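Local coordinates for protein methylmalonyl-CoA carboxyltransferase 5S subunit (Propionibacterium freudenreichii subsp. shermanii, PDB 1RQB) that transfers a carboxyl group from the biotin of the 1.3S subunit to pyruvate, forming oxaloacetate, with one cobalt ion bound per subunit, at residues V19-V25 with G276-N280; Y72-R77 with L451-F456. All blocks are in the same frame, centred on the assembly; numbering follows the deposited sequence.

Interaction 1: V19-V25 with G276-N280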
loop_
_atom_site.group_PDB
_atom_site.type_symbol
_atom_site.label_atom_id
_atom_site.label_comp_id
_atom_site.label_asym_id
_atom_site.label_seq_id
_atom_site.Cartn_x
_atom_site.Cartn_y
_atom_site.Cartn_z
ATOM N N VAL A 19 20.023 -16.848 -3.190
ATOM C CA VAL A 19 19.842 -15.394 -3.084
ATOM C C VAL A 19 21.208 -14.717 -3.209
ATOM O O VAL A 19 22.239 -15.330 -2.934
ATOM C CB VAL A 19 19.152 -14.988 -1.756
ATOM C CG1 VAL A 19 17.765 -15.619 -1.692
ATOM C CG2 VAL A 19 19.992 -15.419 -0.549
ATOM N N SER A 20 21.211 -13.457 -3.621
ATOM C CA SER A 20 22.473 -12.734 -3.830
ATOM C C SER A 20 23.209 -12.516 -2.508
ATOM O O SER A 20 22.633 -12.583 -1.422
ATOM C CB SER A 20 22.221 -11.393 -4.539
ATOM O OG SER A 20 21.296 -10.587 -3.827
ATOM N N GLU A 21 24.506 -12.257 -2.633
ATOM C CA GLU A 21 25.380 -12.023 -1.475
ATOM C C GLU A 21 24.968 -10.724 -0.780
ATOM O O GLU A 21 24.379 -9.842 -1.402
ATOM C CB GLU A 21 26.836 -11.889 -1.947
ATOM C CG GLU A 21 27.118 -10.659 -2.817
ATOM C CD GLU A 21 26.466 -10.703 -4.196
ATOM O OE1 GLU A 21 26.491 -9.659 -4.889
ATOM O OE2 GLU A 21 25.942 -11.767 -4.597
ATOM N N PRO A 22 25.255 -10.602 0.529
ATOM C CA PRO A 22 24.918 -9.394 1.289
ATOM C C PRO A 22 25.517 -8.205 0.536
ATOM O O PRO A 22 26.654 -8.277 0.071
ATOM C CB PRO A 22 25.602 -9.635 2.630
ATOM C CG PRO A 22 25.463 -11.144 2.789
ATOM C CD PRO A 22 25.834 -11.639 1.407
ATOM N N ARG A 23 24.774 -7.108 0.420
ATOM C CA ARG A 23 25.286 -5.971 -0.359
ATOM C C ARG A 23 24.366 -4.761 -0.184
ATOM O O ARG A 23 23.261 -4.878 0.343
ATOM C CB ARG A 23 25.300 -6.376 -1.841
ATOM C CG ARG A 23 23.894 -6.717 -2.367
ATOM C CD ARG A 23 23.890 -7.480 -3.730
ATOM N NE ARG A 23 22.510 -7.748 -4.152
ATOM C CZ ARG A 23 21.790 -6.874 -4.845
ATOM N NH1 ARG A 23 22.345 -5.732 -5.190
ATOM N NH2 ARG A 23 20.505 -7.100 -5.141
ATOM N N GLU A 24 24.830 -3.602 -0.646
ATOM C CA GLU A 24 24.005 -2.389 -0.585
ATOM C C GLU A 24 23.190 -2.307 -1.876
ATOM O O GLU A 24 23.694 -2.585 -2.965
ATOM C CB GLU A 24 24.861 -1.119 -0.463
ATOM C CG GLU A 24 25.700 -1.034 0.787
ATOM C CD GLU A 24 26.463 0.277 0.886
ATOM O OE1 GLU A 24 27.025 0.540 1.963
ATOM O OE2 GLU A 24 26.507 1.040 -0.107
ATOM N N VAL A 25 21.921 -1.955 -1.737
ATOM C CA VAL A 25 21.033 -1.806 -2.898
ATOM C C VAL A 25 20.819 -0.306 -3.111
ATOM O O VAL A 25 20.556 0.425 -2.157
ATOM C CB VAL A 25 19.663 -2.476 -2.639
ATOM C CG1 VAL A 25 18.773 -2.343 -3.876
ATOM C CG2 VAL A 25 19.860 -3.938 -2.284
ATOM N N GLY A 276 20.681 -8.992 5.340
ATOM C CA GLY A 276 22.005 -8.985 4.721
ATOM C C GLY A 276 22.059 -7.877 3.671
ATOM O O GLY A 276 23.131 -7.460 3.234
ATOM N N TYR A 277 20.896 -7.400 3.238
ATOM C CA TYR A 277 20.860 -6.306 2.255
ATOM C C TYR A 277 20.590 -4.999 3.000
ATOM O O TYR A 277 19.975 -4.988 4.065
ATOM C CB TYR A 277 19.737 -6.515 1.234
ATOM C CG TYR A 277 19.784 -7.862 0.581
ATOM C CD1 TYR A 277 18.786 -8.809 0.828
ATOM C CD2 TYR A 277 20.840 -8.210 -0.270
ATOM C CE1 TYR A 277 18.829 -10.071 0.240
ATOM C CE2 TYR A 277 20.898 -9.477 -0.859
ATOM C CZ TYR A 277 19.880 -10.399 -0.597
ATOM O OH TYR A 277 19.904 -11.642 -1.179
ATOM N N THR A 278 21.068 -3.901 2.445
ATOM C CA THR A 278 20.807 -2.605 3.085
ATOM C C THR A 278 20.883 -1.505 2.024
ATOM O O THR A 278 21.256 -1.759 0.880
ATOM C CB THR A 278 21.826 -2.360 4.229
ATOM O OG1 THR A 278 21.378 -1.269 5.042
ATOM C CG2 THR A 278 23.207 -2.053 3.669
ATOM N N THR A 279 20.462 -0.303 2.396
ATOM C CA THR A 279 20.542 0.867 1.510
ATOM C C THR A 279 21.433 1.887 2.221
ATOM O O THR A 279 21.727 1.734 3.406
ATOM C CB THR A 279 19.183 1.561 1.312
ATOM O OG1 THR A 279 18.825 2.232 2.526
ATOM C CG2 THR A 279 18.092 0.554 0.934
ATOM N N ASN A 280 21.871 2.921 1.526
ATOM C CA ASN A 280 22.696 3.920 2.220
ATOM C C ASN A 280 21.895 5.214 2.366
ATOM O O ASN A 280 22.440 6.311 2.250
ATOM C CB ASN A 280 24.013 4.182 1.468
ATOM C CG ASN A 280 23.800 4.773 0.093
ATOM O OD1 ASN A 280 23.345 4.087 -0.822
ATOM N ND2 ASN A 280 24.134 6.055 -0.066
HETATM O O HOH W 1 21.400 2.672 -1.160
#
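The backbones of V19-V25 and G276-N280 run parallel and in register, from Pro-22 beside Gly-276 to Val-25 beside Thr-279. Thr-278 carries the pairing: its N donates to Arg-23 O at 3.2 Å, and its O accepts from Val-25 N at 2.7 Å, the two bonds that flank Glu-24 in a parallel bridge with a CA-CA distance of 4.9 Å between Glu-24 and Thr-278. Toward the start of the ladder the fit loosens, and Arg-23 N reaches Gly-276 O only in a weak bond of 3.3 Å. Beyond the other end a water takes over, linking Val-25 O to Asn-280 N. At the positive phi of Gly-276, 101°, a CB would jam against the preceding carbonyl O and crowd Pro-22 CG.

Among the side chains, Tyr-277 contributes the largest buried area. It lies back along the incoming chain, its OH donating to Ser-20 O at 2.9 Å, while Arg-23 CG sits at the ring edge, 4.0 Å from Tyr-277 CD2. Arg-23 NE in turn donates to Ser-20 OG at 3.1 Å. On the other face, Glu-24 CG meets Thr-278 CG2 at 3.9 Å, near the surface.

This ladder adds 277-278, a short extra strand after the last TIM-barrel strand, 248-251, to the N-terminal end of strand 23-29, which also pairs with strands 63-68 and 248-251. Helix 234-243 packs against Val-25 and Tyr-277 through Ile-242, whose carbonyl takes bonds from Ser-20 OG and Arg-23, the latter also bonding to Val-246 O. Val-19 continues into an antiparallel ladder with the second subunit, whose Arg-15 donates to Ser-20 O.

Interaction 2: Y72-R77 with L451-F456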
loop_
_atom_site.group_PDB
_atom_site.type_symbol
_atom_site.label_atom_id
_atom_site.label_comp_id
_atom_site.label_asym_id
_atom_site.label_seq_id
_atom_site.Cartn_x
_atom_site.Cartn_y
_atom_site.Cartn_z
ATOM N N TYR A 72 7.351 17.852 -19.061
ATOM C CA TYR A 72 7.642 18.937 -20.010
ATOM C C TYR A 72 6.311 19.542 -20.461
ATOM O O TYR A 72 6.088 20.749 -20.379
ATOM C CB TYR A 72 8.416 18.374 -21.206
ATOM C CG TYR A 72 9.179 19.393 -22.032
ATOM C CD1 TYR A 72 10.576 19.435 -21.995
ATOM C CD2 TYR A 72 8.513 20.267 -22.897
ATOM C CE1 TYR A 72 11.295 20.312 -22.809
ATOM C CE2 TYR A 72 9.226 21.154 -23.724
ATOM C CZ TYR A 72 10.615 21.162 -23.672
ATOM O OH TYR A 72 11.333 21.998 -24.491
ATOM N N ASP A 73 5.414 18.680 -20.912
ATOM C CA ASP A 73 4.079 19.105 -21.356
ATOM C C ASP A 73 3.354 19.853 -20.234
ATOM O O ASP A 73 2.778 20.916 -20.462
ATOM C CB ASP A 73 3.242 17.888 -21.757
ATOM C CG ASP A 73 1.788 18.253 -22.039
ATOM O OD1 ASP A 73 1.503 18.741 -23.150
ATOM O OD2 ASP A 73 0.932 18.077 -21.143
ATOM N N SER A 74 3.366 19.311 -19.019
ATOM C CA SER A 74 2.639 19.950 -17.912
ATOM C C SER A 74 3.171 21.355 -17.622
ATOM O O SER A 74 2.409 22.279 -17.343
ATOM C CB SER A 74 2.744 19.117 -16.642
ATOM O OG SER A 74 1.986 19.728 -15.606
ATOM N N CYS A 75 4.486 21.506 -17.661
ATOM C CA CYS A 75 5.096 22.813 -17.378
ATOM C C CYS A 75 4.560 23.887 -18.326
ATOM O O CYS A 75 4.116 24.946 -17.887
ATOM C CB CYS A 75 6.619 22.738 -17.538
ATOM S SG CYS A 75 7.493 22.074 -16.103
ATOM N N ILE A 76 4.578 23.623 -19.626
ATOM C CA ILE A 76 4.172 24.668 -20.576
ATOM C C ILE A 76 2.661 24.701 -20.812
ATOM O O ILE A 76 2.127 25.734 -21.211
ATOM C CB ILE A 76 4.848 24.479 -21.944
ATOM C CG1 ILE A 76 4.345 23.194 -22.587
ATOM C CG2 ILE A 76 6.369 24.447 -21.785
ATOM C CD1 ILE A 76 4.927 22.947 -23.953
ATOM N N ARG A 77 1.954 23.610 -20.549
ATOM C CA ARG A 77 0.518 23.611 -20.860
ATOM C C ARG A 77 -0.322 24.067 -19.665
ATOM O O ARG A 77 -1.327 24.750 -19.850
ATOM C CB ARG A 77 0.085 22.206 -21.307
ATOM C CG ARG A 77 -1.338 22.113 -21.852
ATOM C CD ARG A 77 -1.747 20.661 -22.139
ATOM N NE ARG A 77 -0.888 19.966 -23.099
ATOM C CZ ARG A 77 -1.043 20.000 -24.420
ATOM N NH1 ARG A 77 -2.030 20.704 -24.957
ATOM N NH2 ARG A 77 -0.217 19.318 -25.208
ATOM N N LEU A 451 13.225 23.653 -29.499
ATOM C CA LEU A 451 12.826 22.294 -29.105
ATOM C C LEU A 451 11.404 22.332 -28.542
ATOM O O LEU A 451 10.578 21.471 -28.845
ATOM C CB LEU A 451 13.801 21.732 -28.061
ATOM C CG LEU A 451 15.164 21.377 -28.650
ATOM C CD1 LEU A 451 16.196 21.194 -27.559
ATOM C CD2 LEU A 451 15.029 20.106 -29.491
ATOM N N THR A 452 11.102 23.342 -27.732
ATOM C CA THR A 452 9.748 23.425 -27.168
ATOM C C THR A 452 8.732 23.512 -28.308
ATOM O O THR A 452 7.680 22.874 -28.270
ATOM C CB THR A 452 9.594 24.642 -26.232
ATOM O OG1 THR A 452 10.420 24.452 -25.082
ATOM C CG2 THR A 452 8.140 24.797 -25.769
ATOM N N TYR A 453 9.056 24.290 -29.332
ATOM C CA TYR A 453 8.151 24.445 -30.479
ATOM C C TYR A 453 8.056 23.135 -31.266
ATOM O O TYR A 453 6.976 22.740 -31.702
ATOM C CB TYR A 453 8.644 25.557 -31.408
ATOM C CG TYR A 453 7.810 25.685 -32.650
ATOM C CD1 TYR A 453 6.520 26.207 -32.594
ATOM C CD2 TYR A 453 8.286 25.222 -33.883
ATOM C CE1 TYR A 453 5.711 26.261 -33.736
ATOM C CE2 TYR A 453 7.487 25.274 -35.032
ATOM C CZ TYR A 453 6.203 25.793 -34.946
ATOM O OH TYR A 453 5.404 25.829 -36.066
ATOM N N ALA A 454 9.179 22.452 -31.452
ATOM C CA ALA A 454 9.168 21.195 -32.214
ATOM C C ALA A 454 8.375 20.114 -31.476
ATOM O O ALA A 454 7.682 19.305 -32.094
ATOM C CB ALA A 454 10.612 20.716 -32.449
ATOM N N LEU A 455 8.471 20.109 -30.149
ATOM C CA LEU A 455 7.805 19.084 -29.330
ATOM C C LEU A 455 6.318 19.378 -29.128
ATOM O O LEU A 455 5.504 18.456 -29.107
ATOM C CB LEU A 455 8.496 18.979 -27.966
ATOM C CG LEU A 455 9.938 18.470 -27.988
ATOM C CD1 LEU A 455 10.575 18.618 -26.610
ATOM C CD2 LEU A 455 9.943 17.025 -28.424
ATOM N N PHE A 456 5.959 20.651 -28.969
ATOM C CA PHE A 456 4.561 21.024 -28.704
ATOM C C PHE A 456 4.181 22.258 -29.526
ATOM O O PHE A 456 3.960 23.341 -28.988
ATOM C CB PHE A 456 4.383 21.296 -27.197
ATOM C CG PHE A 456 4.697 20.100 -26.333
ATOM C CD1 PHE A 456 5.968 19.924 -25.792
ATOM C CD2 PHE A 456 3.743 19.102 -26.140
ATOM C CE1 PHE A 456 6.288 18.774 -25.081
ATOM C CE2 PHE A 456 4.052 17.944 -25.426
ATOM C CZ PHE A 456 5.326 17.780 -24.899
#
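Phe-456 fills the space between the two helices, its ring lying over Asp-73 CA and its CB 3.7 Å from Ile-76 CD1. Tyr-72 meets it rim to rim, with Tyr-72 CD2 3.5 Å from Phe-456 CE1 and the ring planes inclined at 22°. One face of the Tyr-72 ring is covered by Leu-455 CD1, a CH-pi contact 4.2 Å from the centroid. Ile-76 CD1 also touches Thr-452 CG2 at 4.1 Å. The axes of the two short helical segments cross at -102°, 11.7 Å apart at their closest, so long side chains bridge the gap. Phe-456, the first residue after helix 447-455 to leave helical angles, points its side chain toward helix 71-77, which follows strand 63-68 of the TIM barrel. The contact thus joins the barrel to the C-terminal conserved carboxylase domain, close to Ala-70, a substrate-binding residue. Still buried, Tyr-72 OH and Thr-452 OG1 share a hydrogen bond of 2.7 Å; Trp-84 NE1 also bonds to Tyr-72 OH, and Thr-452 OG1 to Glu-448 O. At the exposed border Asp-73 and Arg-77, one turn apart, form a salt bridge (Asp-73 OD1 to Arg-77 NE, 2.7 Å), with Arg-77 NH2 4.1 Å from Phe-456 CD2.

Overall arrangement
From the N terminus the chain enters the barrel within V19-V25, at the start of strand 23-29, and reaches Y72-R77 on the helix after strand 63-68. It continues through the remaining barrel strands and helices before G276-N280 returns to V19-V25, so interaction 1 closes a loop of 250 intervening residues. From within the carboxylase domain, helix 447-455 brings L451-F456 back to Y72-R77, closing interaction 2 across 373 residues. The two loops therefore cross. Interaction 1 joins the two ends of the barrel's chain beside the dimer interface, whereas interaction 2 fastens the later domain to the barrel. Their centres lie about 41 Å apart, on opposite sides of the chain's centre, without touching.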